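Local coordinates for protein peptidoglycan-binding domain 1 (Burkholderia, PDB 5NM7) that probably cleaves bacterial peptidoglycan as a modular phage endolysin, joining a peptidoglycan-binding domain to a lysozyme-like muramidase domain, at residues A[3-8]-A[60-65]; A[45-48]-A[52-55]; A[159-164]-A[171-176]. One frame throughout, in Å; residues are numbered along the deposited sequence.

Contact 1 (A[3-8]-A[60-65]). With GLY (glycine), chain C.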
# COMPACT_ATOMS: atom_id res chain seq x y z
N LYS A 3 -4.98 16.00 11.01
CA LYS A 3 -5.54 15.56 9.74
C LYS A 3 -4.41 15.50 8.68
O LYS A 3 -3.40 16.23 8.77
CB LYS A 3 -6.76 16.44 9.32
CG LYS A 3 -6.48 17.68 8.46
CD LYS A 3 -7.04 17.56 7.03
CE LYS A 3 -8.41 18.20 6.87
NZ LYS A 3 -8.32 19.69 6.70
N THR A 4 -4.57 14.59 7.72
CA THR A 4 -3.63 14.49 6.60
C THR A 4 -3.73 15.74 5.73
O THR A 4 -4.82 16.14 5.36
CB THR A 4 -3.91 13.24 5.74
OG1 THR A 4 -3.67 12.08 6.54
CG2 THR A 4 -3.02 13.18 4.51
N LEU A 5 -2.58 16.31 5.40
CA LEU A 5 -2.50 17.50 4.59
C LEU A 5 -1.71 17.23 3.32
O LEU A 5 -0.73 16.47 3.31
CB LEU A 5 -1.81 18.64 5.36
CG LEU A 5 -2.52 19.03 6.65
CD1 LEU A 5 -1.70 20.07 7.39
CD2 LEU A 5 -3.92 19.58 6.37
N ARG A 6 -2.12 17.89 2.26
CA ARG A 6 -1.52 17.73 0.96
C ARG A 6 -1.60 19.01 0.17
O ARG A 6 -2.32 19.97 0.53
CB ARG A 6 -2.19 16.56 0.20
CG ARG A 6 -3.68 16.79 -0.07
CD ARG A 6 -4.46 15.63 -0.68
NE ARG A 6 -4.53 14.47 0.20
CZ ARG A 6 -3.96 13.28 -0.03
NH1 ARG A 6 -3.25 13.02 -1.15
NH2 ARG A 6 -4.12 12.32 0.86
N LEU A 7 -0.87 19.01 -0.94
CA LEU A 7 -0.84 20.14 -1.86
C LEU A 7 -2.23 20.69 -2.11
O LEU A 7 -3.14 19.95 -2.44
CB LEU A 7 -0.21 19.74 -3.19
CG LEU A 7 0.01 20.93 -4.14
CD1 LEU A 7 1.34 21.59 -3.85
CD2 LEU A 7 -0.07 20.51 -5.61
N GLY A 8 -2.38 22.00 -1.89
CA GLY A 8 -3.63 22.68 -2.10
C GLY A 8 -4.41 22.97 -0.83
O GLY A 8 -5.29 23.81 -0.84
N LYS A 60 2.04 9.15 9.42
CA LYS A 60 3.43 8.77 9.63
C LYS A 60 4.32 9.98 9.71
O LYS A 60 5.22 10.05 10.58
CB LYS A 60 3.92 7.82 8.52
CG LYS A 60 3.15 6.52 8.50
CD LYS A 60 3.59 5.69 7.32
CE LYS A 60 2.86 4.36 7.31
NZ LYS A 60 3.21 3.59 6.10
N THR A 61 4.13 10.92 8.79
CA THR A 61 4.93 12.14 8.80
C THR A 61 4.66 12.94 10.08
O THR A 61 5.62 13.40 10.72
CB THR A 61 4.69 12.98 7.56
OG1 THR A 61 5.06 12.20 6.41
CG2 THR A 61 5.56 14.21 7.56
N TRP A 62 3.40 13.07 10.43
CA TRP A 62 3.03 13.78 11.67
C TRP A 62 3.69 13.19 12.90
O TRP A 62 4.19 13.93 13.77
CB TRP A 62 1.52 13.84 11.87
CG TRP A 62 0.86 14.92 11.10
CD1 TRP A 62 -0.08 14.78 10.14
CD2 TRP A 62 1.08 16.32 11.25
NE1 TRP A 62 -0.47 16.00 9.68
CE2 TRP A 62 0.22 16.97 10.35
CE3 TRP A 62 1.90 17.09 12.08
CZ2 TRP A 62 0.17 18.35 10.23
CZ3 TRP A 62 1.85 18.45 11.97
CH2 TRP A 62 0.99 19.08 11.05
N SER A 63 3.71 11.86 12.99
CA SER A 63 4.36 11.20 14.11
C SER A 63 5.85 11.56 14.21
O SER A 63 6.35 11.85 15.29
CB SER A 63 4.12 9.68 14.06
OG SER A 63 4.87 9.06 15.08
N THR A 64 6.57 11.55 13.09
CA THR A 64 7.99 11.91 13.12
C THR A 64 8.18 13.39 13.35
O THR A 64 9.08 13.82 14.08
CB THR A 64 8.71 11.47 11.84
OG1 THR A 64 8.46 10.06 11.67
CG2 THR A 64 10.20 11.71 11.95
N LEU A 65 7.31 14.15 12.75
CA LEU A 65 7.47 15.57 12.78
C LEU A 65 7.14 16.16 14.17
O LEU A 65 7.78 17.14 14.60
CB LEU A 65 6.59 16.15 11.68
CG LEU A 65 6.76 17.59 11.33
CD1 LEU A 65 8.19 17.90 10.92
CD2 LEU A 65 5.78 17.89 10.22
N GLY C . 3.09 10.15 3.52
CA GLY C . 2.03 9.43 4.30
C GLY C . 2.12 9.63 5.80
O GLY C . 1.49 8.86 6.54
OXT GLY C . 2.78 10.58 6.27
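W62 reaches from helix 59-67 to the N-terminal loop 3-8 and pins it through one hydrogen bond and one apolar touch, within the three-helix peptidoglycan-binding domain made by helices 12-23, 36-48 and 59-67. Its indole nitrogen NE1 donates to the carbonyl O of K3 at 3.1 Å. The bond is bent, with an N-H...O angle of 138°, and oblique at both ends: NE1 stands above the K3 carbonyl plane, not on a lone pair, while the oxygen is tilted out of the indole plane. Further along the ring, CD1 of L5 meets CZ2 of W62 at 3.8 Å, arriving at the edge and in the ring plane. The two side chains cross obliquely, and CD1 is the leucine atom that touches. With CG of W62 set opposite its own carbonyl carbon (chi1 -82°), the indole is turned to the loop with both NE1 and the CZ2 edge available. L17 of helix 12-23 also packs on this side chain, and the ring of Y2 meets it with the planes inclined to each other. CB of K3 points away from the helix; the contact is made by its main-chain O.

The first turn of the same helix holds a bound glycine by its carboxylate. K60 N donates to glycine O at 2.9 Å and T61 N to OXT at 2.9 Å, an arrangement in which the helix N-terminus would be expected to stabilise the negative charge. NZ of K60 forms a salt bridge with E207. T61 adds a side-chain grip: its OG1 lies beside its own backbone N (chi1 -61°), whence it donates to glycine OXT at 2.8 Å.

Contact 2 (A[45-48]-A[52-55]). With GLY (glycine), chain C.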
# COMPACT_ATOMS: atom_id res chain seq x y z
N PHE A 45 11.93 16.72 4.38
CA PHE A 45 11.83 16.18 5.72
C PHE A 45 11.67 14.65 5.71
O PHE A 45 12.34 13.93 6.47
CB PHE A 45 10.65 16.80 6.49
CG PHE A 45 10.42 16.17 7.82
CD1 PHE A 45 11.18 16.55 8.93
CD2 PHE A 45 9.47 15.16 7.99
CE1 PHE A 45 11.00 15.91 10.14
CE2 PHE A 45 9.28 14.55 9.21
CZ PHE A 45 10.04 14.94 10.29
N GLN A 46 10.80 14.15 4.85
CA GLN A 46 10.55 12.72 4.83
C GLN A 46 11.81 11.96 4.43
O GLN A 46 12.18 10.98 5.06
CB GLN A 46 9.41 12.42 3.88
CG GLN A 46 8.03 12.85 4.38
CD GLN A 46 6.98 12.92 3.29
OE1 GLN A 46 7.31 13.24 2.13
NE2 GLN A 46 5.74 12.65 3.62
N ALA A 47 12.48 12.47 3.41
CA ALA A 47 13.66 11.80 2.85
C ALA A 47 14.75 11.71 3.86
O ALA A 47 15.36 10.65 4.03
CB ALA A 47 14.16 12.52 1.60
N THR A 48 14.98 12.79 4.60
CA THR A 48 16.08 12.84 5.55
C THR A 48 15.79 12.09 6.85
O THR A 48 16.72 11.70 7.51
CB THR A 48 16.52 14.28 5.84
OG1 THR A 48 15.44 15.01 6.40
CG2 THR A 48 16.98 14.96 4.57
N VAL A 52 8.86 7.64 3.63
CA VAL A 52 8.62 7.73 2.19
C VAL A 52 8.40 9.20 1.79
O VAL A 52 7.50 9.86 2.32
CB VAL A 52 7.42 6.86 1.80
CG1 VAL A 52 6.98 7.15 0.37
CG2 VAL A 52 7.81 5.40 1.99
N ALA A 53 9.20 9.68 0.83
CA ALA A 53 9.15 11.08 0.40
C ALA A 53 8.09 11.26 -0.65
O ALA A 53 8.38 11.22 -1.86
CB ALA A 53 10.49 11.55 -0.09
N ASP A 54 6.85 11.41 -0.22
CA ASP A 54 5.71 11.63 -1.12
C ASP A 54 5.14 13.04 -1.05
O ASP A 54 4.23 13.39 -1.81
CB ASP A 54 4.59 10.60 -0.92
CG ASP A 54 4.02 10.58 0.49
OD1 ASP A 54 4.28 11.55 1.25
OD2 ASP A 54 3.31 9.59 0.84
N GLY A 55 5.65 13.86 -0.14
CA GLY A 55 5.14 15.23 -0.04
C GLY A 55 3.76 15.36 0.57
O GLY A 55 3.18 16.44 0.53
N GLY C . 3.09 10.15 3.52
CA GLY C . 2.03 9.43 4.30
C GLY C . 2.12 9.63 5.80
O GLY C . 1.49 8.86 6.54
OXT GLY C . 2.78 10.58 6.27
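The amide of Q46 and the carboxylate of D54 meet with their planes 59° apart, and the two side chains cross at about a right angle. The carbonyl O of V52 lies over one face of the Q46 amide, 3.3 Å from CD. At the nitrogen end, Q46 NE2 donates to OD1 of D54 on its syn side at 3.0 Å; the bond is bent to 138°, each partner somewhat out of the other's plane. At the oxygen end, Q46 OE1 makes the straighter bond, accepting from G55 N at 2.9 Å in the carbonyl plane, on a lone pair.

The extended chain of Q46 beyond CG carries its amide from helix 36-48 into the turn that follows, where A53 is the centre of an inverse gamma turn. Beside it, CB of A47 packs on CB of A53 at 4.2 Å. The chi1 of D54 (59°) places CG between its backbone N and carbonyl carbon. From there OD2 accepts from the amino N of the bound glycine at 2.7 Å.

Q46 NE2 also hydrogen-bonds T61 OG1, which holds the glycine carboxylate. Q46, itself part of the glycine pocket, thus links D54 and T61, which hold the amino and carboxylate ends of the ligand.

Contact 3 (A[159-164]-A[171-176])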
# COMPACT_ATOMS: atom_id res chain seq x y z
N ALA A 159 -11.69 -11.51 12.68
CA ALA A 159 -12.75 -12.41 13.18
C ALA A 159 -13.23 -13.33 12.06
O ALA A 159 -13.39 -14.54 12.26
CB ALA A 159 -13.90 -11.63 13.80
N ARG A 160 -13.46 -12.76 10.87
CA ARG A 160 -13.85 -13.56 9.72
C ARG A 160 -12.74 -14.57 9.35
O ARG A 160 -13.02 -15.75 9.08
CB ARG A 160 -14.16 -12.65 8.53
CG ARG A 160 -15.37 -11.76 8.75
CD ARG A 160 -15.63 -10.90 7.52
NE ARG A 160 -16.20 -11.72 6.49
CZ ARG A 160 -15.95 -11.67 5.20
NH1 ARG A 160 -14.99 -10.85 4.67
NH2 ARG A 160 -16.67 -12.52 4.44
N LEU A 161 -11.50 -14.09 9.29
CA LEU A 161 -10.35 -14.94 8.98
C LEU A 161 -10.24 -16.10 10.02
O LEU A 161 -10.09 -17.27 9.64
CB LEU A 161 -9.05 -14.16 8.97
CG LEU A 161 -7.78 -14.96 8.69
CD1 LEU A 161 -7.87 -15.71 7.38
CD2 LEU A 161 -6.55 -14.08 8.72
N ALA A 162 -10.37 -15.76 11.31
CA ALA A 162 -10.26 -16.72 12.40
C ALA A 162 -11.31 -17.83 12.22
O ALA A 162 -10.99 -19.01 12.45
CB ALA A 162 -10.40 -16.03 13.75
N SER A 163 -12.53 -17.45 11.84
CA SER A 163 -13.62 -18.41 11.59
C SER A 163 -13.34 -19.26 10.37
O SER A 163 -13.43 -20.49 10.41
CB SER A 163 -14.96 -17.74 11.48
OG SER A 163 -15.21 -16.90 12.58
N ALA A 164 -12.94 -18.61 9.28
CA ALA A 164 -12.52 -19.36 8.11
C ALA A 164 -11.37 -20.32 8.38
O ALA A 164 -11.36 -21.44 7.83
CB ALA A 164 -12.14 -18.38 7.00
N CYS A 171 -6.27 -22.70 3.42
CA CYS A 171 -7.22 -22.12 2.47
C CYS A 171 -7.66 -20.71 2.84
O CYS A 171 -7.76 -19.81 1.98
CB CYS A 171 -8.43 -23.02 2.30
SG CYS A 171 -8.04 -24.50 1.30
N ALA A 172 -7.92 -20.52 4.14
CA ALA A 172 -8.37 -19.21 4.62
C ALA A 172 -7.31 -18.13 4.37
O ALA A 172 -7.67 -17.03 3.95
CB ALA A 172 -8.71 -19.25 6.11
N LEU A 173 -6.04 -18.45 4.61
CA LEU A 173 -4.93 -17.49 4.39
C LEU A 173 -4.77 -17.22 2.90
O LEU A 173 -4.55 -16.09 2.50
CB LEU A 173 -3.64 -18.00 4.97
CG LEU A 173 -3.62 -18.26 6.50
CD1 LEU A 173 -2.31 -18.91 6.90
CD2 LEU A 173 -3.88 -17.03 7.34
N GLU A 174 -4.92 -18.27 2.10
CA GLU A 174 -4.92 -18.13 0.63
C GLU A 174 -6.05 -17.24 0.08
O GLU A 174 -5.85 -16.54 -0.93
CB GLU A 174 -4.95 -19.53 -0.03
CG GLU A 174 -3.64 -20.28 0.14
CD GLU A 174 -3.68 -21.67 -0.49
OE1 GLU A 174 -4.78 -22.16 -0.80
OE2 GLU A 174 -2.60 -22.22 -0.70
N ALA A 175 -7.21 -17.24 0.75
CA ALA A 175 -8.37 -16.47 0.39
C ALA A 175 -8.38 -15.08 1.03
O ALA A 175 -9.43 -14.41 1.02
CB ALA A 175 -9.61 -17.21 0.83
N THR A 176 -7.25 -14.63 1.55
CA THR A 176 -7.17 -13.33 2.18
C THR A 176 -6.12 -12.49 1.45
O THR A 176 -5.10 -13.02 1.03
CB THR A 176 -6.83 -13.49 3.66
OG1 THR A 176 -7.87 -14.26 4.26
CG2 THR A 176 -6.74 -12.14 4.37
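L161 on helix 156-167 supplies the main projection: one methyl, CD1, lodged in a hollow lined by A172, L173 and T176. Its CB leaves the helix without aiming at the partner segment, but CG lies opposite the backbone N (chi1 178°), and this swings CD1 across the gap. That single methyl meets all three walls: CB of A172 at 3.9 Å, CD2 of L173 at 4.2 Å, and, closest, OG1 of T176 at 3.4 Å. The leucine and threonine side chains cross at about a right angle where the methyl meets the hydroxyl.

One turn on, the bumps are small. CB of A164 and CB of A172 point at each other and touch at 3.6 Å, and the backbones come within 5.4 Å between the CA atoms of the same pair. The two segments belong to a helical hairpin, 156-167 and 169-174, in the muramidase domain; the second helix ends as the chain turns into strand 176-178 of the three-stranded antiparallel sheet. Strand 115-117 flanks the interface, with I115 against L161 and T176, and Y117 against A164.

The T176 hydroxyl in the wall of the hollow is engaged: OG1 turns back onto the preceding helix and donates to the carbonyl O of A172 at 2.8 Å, tilted 26° from the carbonyl plane. The L161 methyl lies near both partners of this bond, with CD1 3.7 Å from the A172 O.

Contacts 1 and 2 belong to one structural unit, the peptidoglycan-binding domain: their centres are 11 Å apart, contact 2 is nested in the loop closed by contact 1, and both touch the same glycine. The ring of F45 in contact 2 packs on T61, T64 and L65 of contact 1, adding an apolar joint between helices 36-48 and 59-67. Contact 3 stands in the muramidase range on the opposite side of the chain's centre, with its centre about 34 Å from that of contact 1. Contacts 1 and 3 are mostly buried, contact 2 only partly. Contact 1 pairs one hydrogen bond with one apolar touch, contact 2 rests mainly on two hydrogen bonds of one amide, and contact 3 joins its segments by apolar packing.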